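Local coordinates for SAM dependent methyltransferase (Agrobacterium tumefaciens, PDB 2IGT), which binds S-adenosylmethionine and probably transfers its methyl group to an acceptor substrate, at residues A[261-264]-A[265-268]; A[144-147]-A[148-152]. All coordinates share one frame; numbering follows the deposited sequence. Where two conformers were deposited one is given.

Interaction 1 of 2, residues A[261-264]-A[265-268]; sequences ILSP and KALG
Leu262 and Ala266 close the inner side of a tight reversal: Leu262 CB lies 3.9 Å from Ala266 CB, and the Leu262 CD2 branch leans over the same methyl to end 4.0 Å from Gly268 O. Its CG stands anti to the carbonyl carbon (chi1 -69°), which sends the isobutyl group along the returning chain. The Ala266 methyl is wedged further by the peptide of Ser263, whose O is 3.2 Å from Ala266 CB. Between these residues runs a type I beta turn, Ser263 to Ala266, closed by Ala266 N donating to Ser263 O at 3.1 Å; the donor sits well above the carbonyl plane, and the bond is bent (144°). This turn joins helix 247-260 to strand 268-273, and so completes the return limb of a beta-alpha-beta crossover that starts from strand 228-231. Ser263 OG passes close to the turn but is spoken for by Asp227 OD1, a hydrogen bond that ties the turn to the entrance of that strand. The outer side is looser. Pro264 and Lys265 occupy the exposed corner, the lysine chain pointing off the turn, and one water donates to both Pro264 O and, at 2.7 Å, Ala266 O.

Interaction 2 of 2, residues A[144-147]-A[148-152]; sequences LKNA and VETAD
The carboxylate of Glu149, in the conformer described, lays one face against the side of its own helix, where Lys145 O is 3.6 Å from Glu149 CD and the CG methylene of Lys145 comes in over the same face. The ammonium takes a different route: Lys145 NZ reaches the syn lone pair of Glu149 OE1 at 2.9 Å, an i to i+4 salt bridge. Glu149 CG fits between its backbone N and carbonyl carbon (chi1 84°), which folds the chain back over the preceding turn. The methyl of Thr150 lies below the amide plane of Asn146, off its ND2 corner, with Asn146 ND2 3.5 Å from Thr150 CG2, while a water also in contact with Glu149 OE2 accepts from ND2 at a distance short enough to treat with caution.

Beneath these groups the helix is running out. Asn146 O is gripped twice, by Thr150 N at 3.0 Å and by Thr150 OG1 at 2.7 Å, from opposite faces of its carbonyl plane; a chi1 of 62° turns the hydroxyl back to that oxygen. One residue on, the bond from Ala151 N to Ala147 O is weak, and a water donates to Ala147 O, making up for that weak bond, and also to Thr150 OG1.

On the inward side Leu144 CD1 and Val148 CG2 run side by side, 4.1 Å apart. Leu144 rests on Ile228 and Leu230 of strand 228-231 and on Ala171 of helix 166-173, while Val148 meets Ala174 and Ala176 in the loop between that helix and strand 177-181.

In the fold
Interaction 2 comes first along the chain, at the end of helix 138-150, and interaction 1 follows more than a hundred residues later; their centres are 14 Å apart. Each leads from a helix into a parallel strand of the eight-stranded sheet, 156-160 and 268-273 respectively, and these two strands flank 228-231. Ile228 is touched from both sites, by Leu144 and Ala147 of one and Leu267 of the other. The two also meet directly, Leu267 CD1 packing 4.2 Å from Ala147 O, and Arg153, the next residue after 148-152, hydrogen-bonds through NH1 to Lys265 O. Both therefore lie where parallel strands begin, whereas class I methyltransferases generally hold S-adenosylmethionine at the strands' carboxyl ends.

Interaction 1 of 2, residues A[261-264]-A[265-268]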
loop_
_atom_site.group_PDB
_atom_site.type_symbol
_atom_site.label_atom_id
_atom_site.label_comp_id
_atom_site.label_asym_id
_atom_site.label_seq_id
_atom_site.Cartn_x
_atom_site.Cartn_y
_atom_site.Cartn_z
ATOM N N ILE A 261 -15.581 29.368 10.544
ATOM C CA ILE A 261 -16.808 28.814 9.953
ATOM C C ILE A 261 -17.930 28.530 10.979
ATOM O O ILE A 261 -18.867 27.796 10.688
ATOM C CB ILE A 261 -16.542 27.595 8.992
ATOM C CG1 ILE A 261 -15.829 26.426 9.712
ATOM C CG2 ILE A 261 -15.712 28.050 7.805
ATOM C CD1 ILE A 261 -15.894 25.084 8.967
ATOM N N LEU A 262 -17.818 29.105 12.180
ATOM C CA LEU A 262 -18.951 29.130 13.121
ATOM C C LEU A 262 -19.908 30.256 12.787
ATOM O O LEU A 262 -19.490 31.387 12.514
ATOM C CB LEU A 262 -18.484 29.260 14.578
ATOM C CG LEU A 262 -17.753 28.042 15.164
ATOM C CD1 LEU A 262 -17.094 28.433 16.497
ATOM C CD2 LEU A 262 -18.702 26.830 15.348
ATOM N N SER A 263 -21.200 29.954 12.819
ATOM C CA SER A 263 -22.217 30.978 12.649
ATOM C C SER A 263 -22.203 32.004 13.800
ATOM O O SER A 263 -21.724 31.704 14.887
ATOM C CB SER A 263 -23.609 30.334 12.514
ATOM O OG SER A 263 -24.021 29.763 13.760
ATOM N N PRO A 264 -22.740 33.215 13.568
ATOM C CA PRO A 264 -22.917 34.200 14.654
ATOM C C PRO A 264 -23.719 33.645 15.825
ATOM O O PRO A 264 -23.450 34.019 16.964
ATOM C CB PRO A 264 -23.688 35.347 13.973
ATOM C CG PRO A 264 -23.228 35.268 12.581
ATOM C CD PRO A 264 -23.160 33.775 12.276
ATOM N N LYS A 265 -24.695 32.775 15.548
ATOM C CA LYS A 265 -25.530 32.173 16.606
ATOM C C LYS A 265 -25.087 30.746 16.933
ATOM O O LYS A 265 -25.912 29.923 17.341
ATOM C CB LYS A 265 -27.019 32.180 16.205
ATOM C CG LYS A 265 -27.599 33.554 15.974
ATOM C CD LYS A 265 -29.047 33.466 15.461
ATOM C CE LYS A 265 -29.610 34.826 15.113
ATOM N NZ LYS A 265 -29.984 35.659 16.315
ATOM N N ALA A 266 -23.790 30.448 16.757
ATOM C CA ALA A 266 -23.271 29.104 17.010
ATOM C C ALA A 266 -23.542 28.617 18.441
ATOM O O ALA A 266 -23.489 29.400 19.403
ATOM C CB ALA A 266 -21.768 29.002 16.684
ATOM N N LEU A 267 -23.821 27.319 18.554
ATOM C CA LEU A 267 -24.072 26.681 19.837
ATOM C C LEU A 267 -22.892 25.906 20.396
ATOM O O LEU A 267 -22.856 25.584 21.584
ATOM C CB LEU A 267 -25.307 25.779 19.756
ATOM C CG LEU A 267 -26.566 26.667 19.709
ATOM C CD1 LEU A 267 -27.766 25.890 19.249
ATOM C CD2 LEU A 267 -26.815 27.316 21.077
ATOM N N GLY A 268 -21.926 25.561 19.555
ATOM C CA GLY A 268 -20.793 24.878 20.116
ATOM C C GLY A 268 -19.722 24.404 19.155
ATOM O O GLY A 268 -19.983 24.171 17.983
HETATM O O HOH W 1 -22.716 31.953 19.324
#

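Interaction 2 of 2, residues A[144-147]-A[148-152]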
loop_
_atom_site.group_PDB
_atom_site.type_symbol
_atom_site.label_atom_id
_atom_site.label_comp_id
_atom_site.label_asym_id
_atom_site.label_seq_id
_atom_site.Cartn_x
_atom_site.Cartn_y
_atom_site.Cartn_z
ATOM N N LEU A 144 -25.308 17.091 21.982
ATOM C CA LEU A 144 -25.690 17.402 20.605
ATOM C C LEU A 144 -27.207 17.271 20.342
ATOM O O LEU A 144 -27.824 18.183 19.817
ATOM C CB LEU A 144 -24.886 16.492 19.663
ATOM C CG LEU A 144 -25.221 16.528 18.175
ATOM C CD1 LEU A 144 -24.898 17.890 17.602
ATOM C CD2 LEU A 144 -24.419 15.409 17.444
ATOM N N LYS A 145 -27.787 16.129 20.709
ATOM C CA LYS A 145 -29.236 15.917 20.605
ATOM C C LYS A 145 -30.004 17.052 21.286
ATOM O O LYS A 145 -30.891 17.660 20.663
ATOM C CB LYS A 145 -29.632 14.536 21.184
ATOM C CG LYS A 145 -31.121 14.135 20.992
ATOM C CD LYS A 145 -31.300 12.670 21.422
ATOM C CE LYS A 145 -32.755 12.140 21.338
ATOM N NZ LYS A 145 -33.631 12.929 22.192
ATOM N N ASN A 146 -29.680 17.331 22.552
ATOM C CA ASN A 146 -30.313 18.427 23.291
ATOM C C ASN A 146 -30.192 19.773 22.565
ATOM O O ASN A 146 -31.189 20.491 22.404
ATOM C CB ASN A 146 -29.729 18.568 24.703
ATOM C CG ASN A 146 -30.289 19.796 25.441
ATOM O OD1 ASN A 146 -29.621 20.823 25.574
ATOM N ND2 ASN A 146 -31.540 19.701 25.865
ATOM N N ALA A 147 -28.975 20.116 22.140
ATOM C CA ALA A 147 -28.741 21.377 21.442
ATOM C C ALA A 147 -29.605 21.494 20.173
ATOM O O ALA A 147 -30.234 22.526 19.971
ATOM C CB ALA A 147 -27.263 21.570 21.102
ATOM N N VAL A 148 -29.665 20.428 19.368
ATOM C CA VAL A 148 -30.427 20.452 18.111
ATOM C C VAL A 148 -31.935 20.493 18.394
ATOM O O VAL A 148 -32.652 21.320 17.826
ATOM C CB VAL A 148 -30.077 19.255 17.164
ATOM C CG1 VAL A 148 -30.989 19.238 15.908
ATOM C CG2 VAL A 148 -28.610 19.310 16.735
ATOM N N GLU A 149 -32.397 19.642 19.314
ATOM C CA GLU A 149 -33.840 19.479 19.536
ATOM C C GLU A 149 -34.490 20.596 20.352
ATOM O O GLU A 149 -35.729 20.725 20.355
ATOM C CB GLU A 149 -34.150 18.104 20.143
ATOM C CG GLU A 149 -34.000 18.060 21.644
ATOM C CD GLU A 149 -34.026 16.662 22.215
ATOM O OE1 GLU A 149 -34.119 15.666 21.464
ATOM O OE2 GLU A 149 -33.925 16.566 23.440
ATOM N N THR A 150 -33.679 21.395 21.043
ATOM C CA THR A 150 -34.190 22.564 21.759
ATOM C C THR A 150 -33.989 23.879 20.998
ATOM O O THR A 150 -34.512 24.916 21.420
ATOM C CB THR A 150 -33.605 22.701 23.199
ATOM O OG1 THR A 150 -32.200 22.869 23.122
ATOM C CG2 THR A 150 -33.921 21.502 24.065
ATOM N N ALA A 151 -33.236 23.854 19.892
ATOM C CA ALA A 151 -33.039 25.044 19.054
ATOM C C ALA A 151 -34.351 25.439 18.369
ATOM O O ALA A 151 -35.199 24.583 18.106
ATOM C CB ALA A 151 -31.946 24.794 18.019
ATOM N N ASP A 152 -34.517 26.731 18.090
ATOM C CA ASP A 152 -35.741 27.229 17.459
ATOM C C ASP A 152 -35.669 27.278 15.926
ATOM O O ASP A 152 -36.588 27.773 15.259
ATOM C CB ASP A 152 -36.133 28.603 18.041
ATOM C CG ASP A 152 -35.053 29.676 17.853
ATOM O OD1 ASP A 152 -34.230 29.607 16.908
ATOM O OD2 ASP A 152 -35.052 30.614 18.671
HETATM O O HOH W 2 -33.406 18.123 25.423
HETATM O O HOH W 3 -30.477 24.573 21.498
#